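Side-chain contacts in antistasin (Haementeria officinalis, PDB 1SKZ), which potently inhibits the serine protease factor Xa of the clotting cascade and binds heparin: residues 59-63 / 64-68; 90-93 / 94-98. All blocks are in the same frame, centred on the assembly; numbering follows the deposited sequence.

In the fold
Contact 1 (59-63 / 64-68) comes first along the chain, and contact 2 (90-93 / 94-98) opens only after it has closed. Their centres lie 26 Å apart and their nearest atoms about 13 Å apart, so they do not touch. Contact 1 sits in the loop before strand 71-72 of a two-stranded antiparallel sheet with 82-83; contact 2 follows that sheet and runs into strand 96-98. Both are surface turns in a chain with little helix or strand, fixed by disulfides through Cys62 and Cys67 in the first and Cys92 in the second. Contact 2 leads from a reactive bond toward Lys97 and Arg98, predicted to bind heparin; contact 1 lies away from such sites.

Contact 1: 59-63 / 64-68; sequences KATCD and ISECP
Glu66 folds back over the chain that leads into the 3-10 segment 64-66, and its side chain can be traced atom by atom against residues 59-63. Its CB lies 3.3 Å from Asp63 O and its CG 3.5 Å from the same Asp63 O. With CG beside its own backbone N (chi1 -55°) and an extended chain beyond, the carboxylate reaches back to Asp63 N and the tip of Lys59. There Glu66 OE1 takes a weak but nearly straight hydrogen bond from Asp63 N, 3.3 Å away (168° at the hydrogen). The same OE1 accepts Lys59 NZ at 3.1 Å in a salt bridge, the ammonium standing 37° above the carboxylate plane. Lys59 approaches from the opposite direction, bent at its last torsion, and Lys59 NZ also donates to Thr61 O at 2.9 Å, in the carbonyl plane.

The turn itself is closed by Glu66 N bonding to Asp63 O at 2.9 Å. Asp63 adds an Asx turn: its OD2 accepts Ser65 N at 3.0 Å, while Ser65 OG donates to Asp63 OD2, also at 3.0 Å, from the other face of the carboxylate. Disulfides from Cys62 to Cys73 and from Cys67 to Cys80 anchor this loop to the chain beyond it.

With two donors on one oxygen, the Asp63 carboxylate is restrained in rotation. Lys59 probably offsets the charge of Glu66, although both are exposed and solvent should weaken that electrostatic gain.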
ATOM      1  N   LYS A  59      -3.175  -3.526 -16.236  1.00 30.02           N
ATOM      2  CA  LYS A  59      -3.718  -4.069 -17.475  1.00 29.18           C
ATOM      3  C   LYS A  59      -5.170  -4.408 -17.186  1.00 28.44           C
ATOM      4  O   LYS A  59      -5.483  -4.906 -16.097  1.00 26.25           O
ATOM      5  CB  LYS A  59      -2.942  -5.324 -17.893  1.00 31.01           C
ATOM      6  CG  LYS A  59      -3.493  -6.033 -19.167  1.00 31.83           C
ATOM      7  CD  LYS A  59      -2.378  -6.826 -19.868  1.00 33.87           C
ATOM      8  CE  LYS A  59      -2.901  -7.756 -20.951  1.00 34.55           C
ATOM      9  NZ  LYS A  59      -3.551  -9.013 -20.405  1.00 37.49           N
ATOM     10  N   ALA A  60      -6.068  -4.008 -18.083  1.00 27.63           N
ATOM     11  CA  ALA A  60      -7.490  -3.942 -17.743  1.00 27.86           C
ATOM     12  C   ALA A  60      -8.092  -5.311 -17.572  1.00 28.39           C
ATOM     13  O   ALA A  60      -9.032  -5.493 -16.804  1.00 29.23           O
ATOM     14  CB  ALA A  60      -8.251  -3.185 -18.820  1.00 27.31           C
ATOM     15  N   THR A  61      -7.667  -6.229 -18.437  1.00 29.10           N
ATOM     16  CA  THR A  61      -8.290  -7.540 -18.539  1.00 27.00           C
ATOM     17  C   THR A  61      -7.243  -8.605 -18.849  1.00 25.01           C
ATOM     18  O   THR A  61      -6.145  -8.302 -19.377  1.00 24.85           O
ATOM     19  CB  THR A  61      -9.364  -7.521 -19.652  1.00 28.58           C
ATOM     20  OG1 THR A  61     -10.370  -8.493 -19.343  1.00 31.66           O
ATOM     21  CG2 THR A  61      -8.735  -7.786 -21.036  1.00 25.00           C
ATOM     22  N   CYS A  62      -7.523  -9.823 -18.409  1.00 24.15           N
ATOM     23  CA  CYS A  62      -6.665 -10.942 -18.767  1.00 24.55           C
ATOM     24  C   CYS A  62      -7.535 -12.160 -19.038  1.00 24.87           C
ATOM     25  O   CYS A  62      -8.462 -12.434 -18.274  1.00 23.82           O
ATOM     26  CB  CYS A  62      -5.659 -11.227 -17.630  1.00 21.90           C
ATOM     27  SG  CYS A  62      -4.349 -12.435 -18.029  1.00 22.54           S
ATOM     28  N   ASP A  63      -7.134 -12.939 -20.042  1.00 24.91           N
ATOM     29  CA  ASP A  63      -7.740 -14.232 -20.346  1.00 27.72           C
ATOM     30  C   ASP A  63      -6.674 -15.309 -20.590  1.00 25.34           C
ATOM     31  O   ASP A  63      -5.656 -15.033 -21.248  1.00 24.67           O
ATOM     32  CB  ASP A  63      -8.626 -14.112 -21.600  1.00 31.30           C
ATOM     33  CG  ASP A  63      -9.505 -15.335 -21.799  1.00 35.50           C
ATOM     34  OD1 ASP A  63     -10.474 -15.451 -21.013  1.00 38.67           O
ATOM     35  OD2 ASP A  63      -9.171 -16.233 -22.625  1.00 34.19           O
ATOM     36  N   ILE A  64      -6.968 -16.541 -20.155  1.00 26.19           N
ATOM     37  CA  ILE A  64      -6.099 -17.725 -20.366  1.00 28.97           C
ATOM     38  C   ILE A  64      -5.659 -17.961 -21.828  1.00 30.80           C
ATOM     39  O   ILE A  64      -4.539 -18.433 -22.084  1.00 31.62           O
ATOM     40  CB  ILE A  64      -6.778 -19.033 -19.846  1.00 28.86           C
ATOM     41  CG1 ILE A  64      -5.802 -20.214 -19.869  1.00 29.56           C
ATOM     42  CG2 ILE A  64      -7.961 -19.418 -20.737  1.00 29.20           C
ATOM     43  CD1 ILE A  64      -4.758 -20.208 -18.764  1.00 27.61           C
ATOM     44  N   SER A  65      -6.514 -17.579 -22.774  1.00 31.12           N
ATOM     45  CA  SER A  65      -6.226 -17.749 -24.190  1.00 31.06           C
ATOM     46  C   SER A  65      -5.008 -16.924 -24.575  1.00 31.76           C
ATOM     47  O   SER A  65      -4.205 -17.377 -25.406  1.00 30.62           O
ATOM     48  CB  SER A  65      -7.454 -17.358 -25.047  1.00 30.90           C
ATOM     49  OG  SER A  65      -7.606 -15.948 -25.168  1.00 31.37           O
ATOM     50  N   GLU A  66      -4.779 -15.805 -23.864  1.00 30.53           N
ATOM     51  CA  GLU A  66      -3.599 -14.966 -24.127  1.00 31.13           C
ATOM     52  C   GLU A  66      -2.325 -15.625 -23.624  1.00 27.59           C
ATOM     53  O   GLU A  66      -1.239 -15.174 -23.930  1.00 27.41           O
ATOM     54  CB  GLU A  66      -3.676 -13.591 -23.436  1.00 34.47           C
ATOM     55  CG  GLU A  66      -4.899 -12.691 -23.685  1.00 36.81           C
ATOM     56  CD  GLU A  66      -5.062 -11.646 -22.572  1.00 36.23           C
ATOM     57  OE1 GLU A  66      -4.449 -11.807 -21.505  1.00 37.05           O
ATOM     58  OE2 GLU A  66      -5.847 -10.694 -22.723  1.00 38.28           O
ATOM     59  N   CYS A  67      -2.467 -16.577 -22.717  1.00 26.04           N
ATOM     60  CA  CYS A  67      -1.349 -17.007 -21.923  1.00 23.55           C
ATOM     61  C   CYS A  67      -0.430 -18.007 -22.595  1.00 26.04           C
ATOM     62  O   CYS A  67      -0.882 -18.910 -23.285  1.00 29.52           O
ATOM     63  CB  CYS A  67      -1.865 -17.566 -20.621  1.00 22.20           C
ATOM     64  SG  CYS A  67      -2.425 -16.306 -19.433  1.00 21.48           S
ATOM     65  N   PRO A  68       0.883 -17.913 -22.330  1.00 25.95           N
ATOM     66  CA  PRO A  68       1.812 -19.020 -22.591  1.00 25.41           C
ATOM     67  C   PRO A  68       1.376 -20.365 -22.006  1.00 25.42           C
ATOM     68  O   PRO A  68       0.704 -20.436 -20.987  1.00 24.40           O
ATOM     69  CB  PRO A  68       3.121 -18.557 -21.943  1.00 25.37           C
ATOM     70  CG  PRO A  68       3.013 -17.081 -21.885  1.00 24.86           C
ATOM     71  CD  PRO A  68       1.571 -16.715 -21.813  1.00 25.76           C
TER

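Contact 2: 90-93 / 94-98; sequences KTCP and NGLKR
A type I beta turn, Cys92-Pro93-Asn94-Gly95, carries the chain from the reactive-bond side of the second antistasin-like region into strand 96-98, and Cys92 meets Gly95 across it. The evidence is geometric: Cys92 CA and Gly95 CA are 4.8 Å apart, and Pro93 and Asn94 at the two central positions have the backbone angles of that class. No hydrogen bond closes the turn, which is therefore an open one.

Contact across it is made by the side chain of Cys92. Its CB packs over the backbone of Gly95, 3.6 Å from Gly95 N and 3.8 Å from Gly95 CA. Gly95 itself combines a positive phi (79°) with an extended psi, accessible because glycine carries no CB that would crowd Asn94 O.

Beyond CB, the sulfur sits beside the backbone N of Cys92 (chi1 -52°), which directs it to the start of the strand. There Cys92 SG touches the CD2 branch of Leu96 at 3.9 Å, an apolar contact made by one methyl. In the fold this sulfur is disulfide-bonded to Cys108, so the turn is tied to the C-terminal part of the chain, where Gly95 also forms backbone hydrogen bonds with Arg109. Leu96 packs in addition on Ile86 and Cys88.

At the corner, the psi of Pro93, near -50°, brings Asn94 N back over the proline ring, with Pro93 CG 3.1 Å from Asn94 N. That nitrogen is buried by the contact and has no partner in the model, whereas Asn94 ND2 makes a weak hydrogen bond to Arg109 O. Just upstream stands Lys90, whose peptide bond to Arg89 is the second of the inhibitor's two reactive bonds.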
ATOM      1  N   LYS A  90       1.462 -29.372   0.099  1.00 27.34           N
ATOM      2  CA  LYS A  90       1.466 -28.916   1.498  1.00 27.92           C
ATOM      3  C   LYS A  90       0.102 -28.600   2.047  1.00 28.28           C
ATOM      4  O   LYS A  90      -0.726 -27.953   1.402  1.00 28.23           O
ATOM      5  CB  LYS A  90       2.343 -27.675   1.697  1.00 27.99           C
ATOM      6  CG  LYS A  90       3.805 -27.917   1.357  1.00 28.49           C
ATOM      7  CD  LYS A  90       4.652 -26.692   1.529  1.00 29.09           C
ATOM      8  CE  LYS A  90       6.057 -27.117   1.261  1.00 31.39           C
ATOM      9  NZ  LYS A  90       6.984 -26.008   1.423  1.00 35.71           N
ATOM     10  N   THR A  91      -0.034 -28.894   3.330  1.00 30.03           N
ATOM     11  CA  THR A  91      -1.167 -28.452   4.107  1.00 31.81           C
ATOM     12  C   THR A  91      -0.676 -27.308   5.006  1.00 33.24           C
ATOM     13  O   THR A  91       0.414 -27.352   5.601  1.00 32.64           O
ATOM     14  CB  THR A  91      -1.737 -29.645   4.949  1.00 33.33           C
ATOM     15  OG1 THR A  91      -2.115 -30.713   4.055  1.00 34.68           O
ATOM     16  CG2 THR A  91      -2.958 -29.206   5.785  1.00 32.61           C
ATOM     17  N   CYS A  92      -1.430 -26.228   4.983  1.00 35.96           N
ATOM     18  CA  CYS A  92      -1.066 -25.019   5.689  1.00 37.51           C
ATOM     19  C   CYS A  92      -2.372 -24.571   6.354  1.00 40.78           C
ATOM     20  O   CYS A  92      -3.436 -24.737   5.766  1.00 40.92           O
ATOM     21  CB  CYS A  92      -0.570 -23.970   4.676  1.00 34.47           C
ATOM     22  SG  CYS A  92       0.753 -24.508   3.516  1.00 29.23           S
ATOM     23  N   PRO A  93      -2.320 -24.111   7.632  1.00 44.32           N
ATOM     24  CA  PRO A  93      -3.416 -23.353   8.267  1.00 45.20           C
ATOM     25  C   PRO A  93      -3.667 -21.982   7.632  1.00 47.18           C
ATOM     26  O   PRO A  93      -4.815 -21.617   7.350  1.00 48.43           O
ATOM     27  CB  PRO A  93      -2.940 -23.201   9.701  1.00 45.30           C
ATOM     28  CG  PRO A  93      -1.423 -23.137   9.572  1.00 45.41           C
ATOM     29  CD  PRO A  93      -1.147 -24.204   8.525  1.00 45.07           C
ATOM     30  N   ASN A  94      -2.596 -21.205   7.465  1.00 47.99           N
ATOM     31  CA  ASN A  94      -2.708 -19.867   6.882  1.00 47.78           C
ATOM     32  C   ASN A  94      -2.892 -19.917   5.371  1.00 44.50           C
ATOM     33  O   ASN A  94      -2.994 -18.871   4.733  1.00 46.11           O
ATOM     34  CB  ASN A  94      -1.452 -19.038   7.162  1.00 50.14           C
ATOM     35  CG  ASN A  94      -1.408 -18.475   8.564  1.00 52.15           C
ATOM     36  OD1 ASN A  94      -2.327 -18.681   9.368  1.00 53.37           O
ATOM     37  ND2 ASN A  94      -0.330 -17.749   8.869  1.00 50.78           N
ATOM     38  N   GLY A  95      -2.743 -21.099   4.788  1.00 40.31           N
ATOM     39  CA  GLY A  95      -2.714 -21.185   3.337  1.00 34.85           C
ATOM     40  C   GLY A  95      -1.366 -20.778   2.763  1.00 30.97           C
ATOM     41  O   GLY A  95      -0.454 -20.344   3.502  1.00 31.48           O
ATOM     42  N   LEU A  96      -1.259 -20.854   1.443  1.00 24.60           N
ATOM     43  CA  LEU A  96       0.021 -20.696   0.763  1.00 23.17           C
ATOM     44  C   LEU A  96       0.453 -19.210   0.597  1.00 21.96           C
ATOM     45  O   LEU A  96      -0.373 -18.299   0.387  1.00 21.97           O
ATOM     46  CB  LEU A  96      -0.035 -21.371  -0.629  1.00 23.97           C
ATOM     47  CG  LEU A  96      -0.134 -22.909  -0.802  1.00 23.71           C
ATOM     48  CD1 LEU A  96      -0.358 -23.232  -2.258  1.00 21.83           C
ATOM     49  CD2 LEU A  96       1.114 -23.625  -0.274  1.00 21.85           C
ATOM     50  N   LYS A  97       1.758 -18.996   0.555  1.00 20.65           N
ATOM     51  CA  LYS A  97       2.284 -17.655   0.306  1.00 19.97           C
ATOM     52  C   LYS A  97       1.934 -17.234  -1.119  1.00 17.29           C
ATOM     53  O   LYS A  97       1.937 -18.060  -2.030  1.00 17.42           O
ATOM     54  CB  LYS A  97       3.818 -17.627   0.476  1.00 19.31           C
ATOM     55  CG  LYS A  97       4.315 -17.812   1.909  1.00 21.30           C
ATOM     56  CD  LYS A  97       5.859 -17.706   1.957  1.00 23.16           C
ATOM     57  CE  LYS A  97       6.425 -17.911   3.380  1.00 24.72           C
ATOM     58  NZ  LYS A  97       7.930 -18.079   3.335  1.00 24.65           N
ATOM     59  N   ARG A  98       1.758 -15.929  -1.318  1.00 15.50           N
ATOM     60  CA  ARG A  98       1.780 -15.334  -2.650  1.00 15.26           C
ATOM     61  C   ARG A  98       3.043 -14.494  -2.827  1.00 14.20           C
ATOM     62  O   ARG A  98       3.592 -13.943  -1.860  1.00 13.08           O
ATOM     63  CB  ARG A  98       0.541 -14.450  -2.878  1.00 15.46           C
ATOM     64  CG  ARG A  98      -0.713 -15.260  -2.854  1.00 17.72           C
ATOM     65  CD  ARG A  98      -1.873 -14.454  -3.278  1.00 21.71           C
ATOM     66  NE  ARG A  98      -3.119 -15.222  -3.223  1.00 22.07           N
ATOM     67  CZ  ARG A  98      -3.564 -16.010  -4.197  1.00 21.83           C
ATOM     68  NH1 ARG A  98      -2.998 -16.021  -5.396  1.00 19.26           N
ATOM     69  NH2 ARG A  98      -4.646 -16.735  -3.969  1.00 25.39           N
TER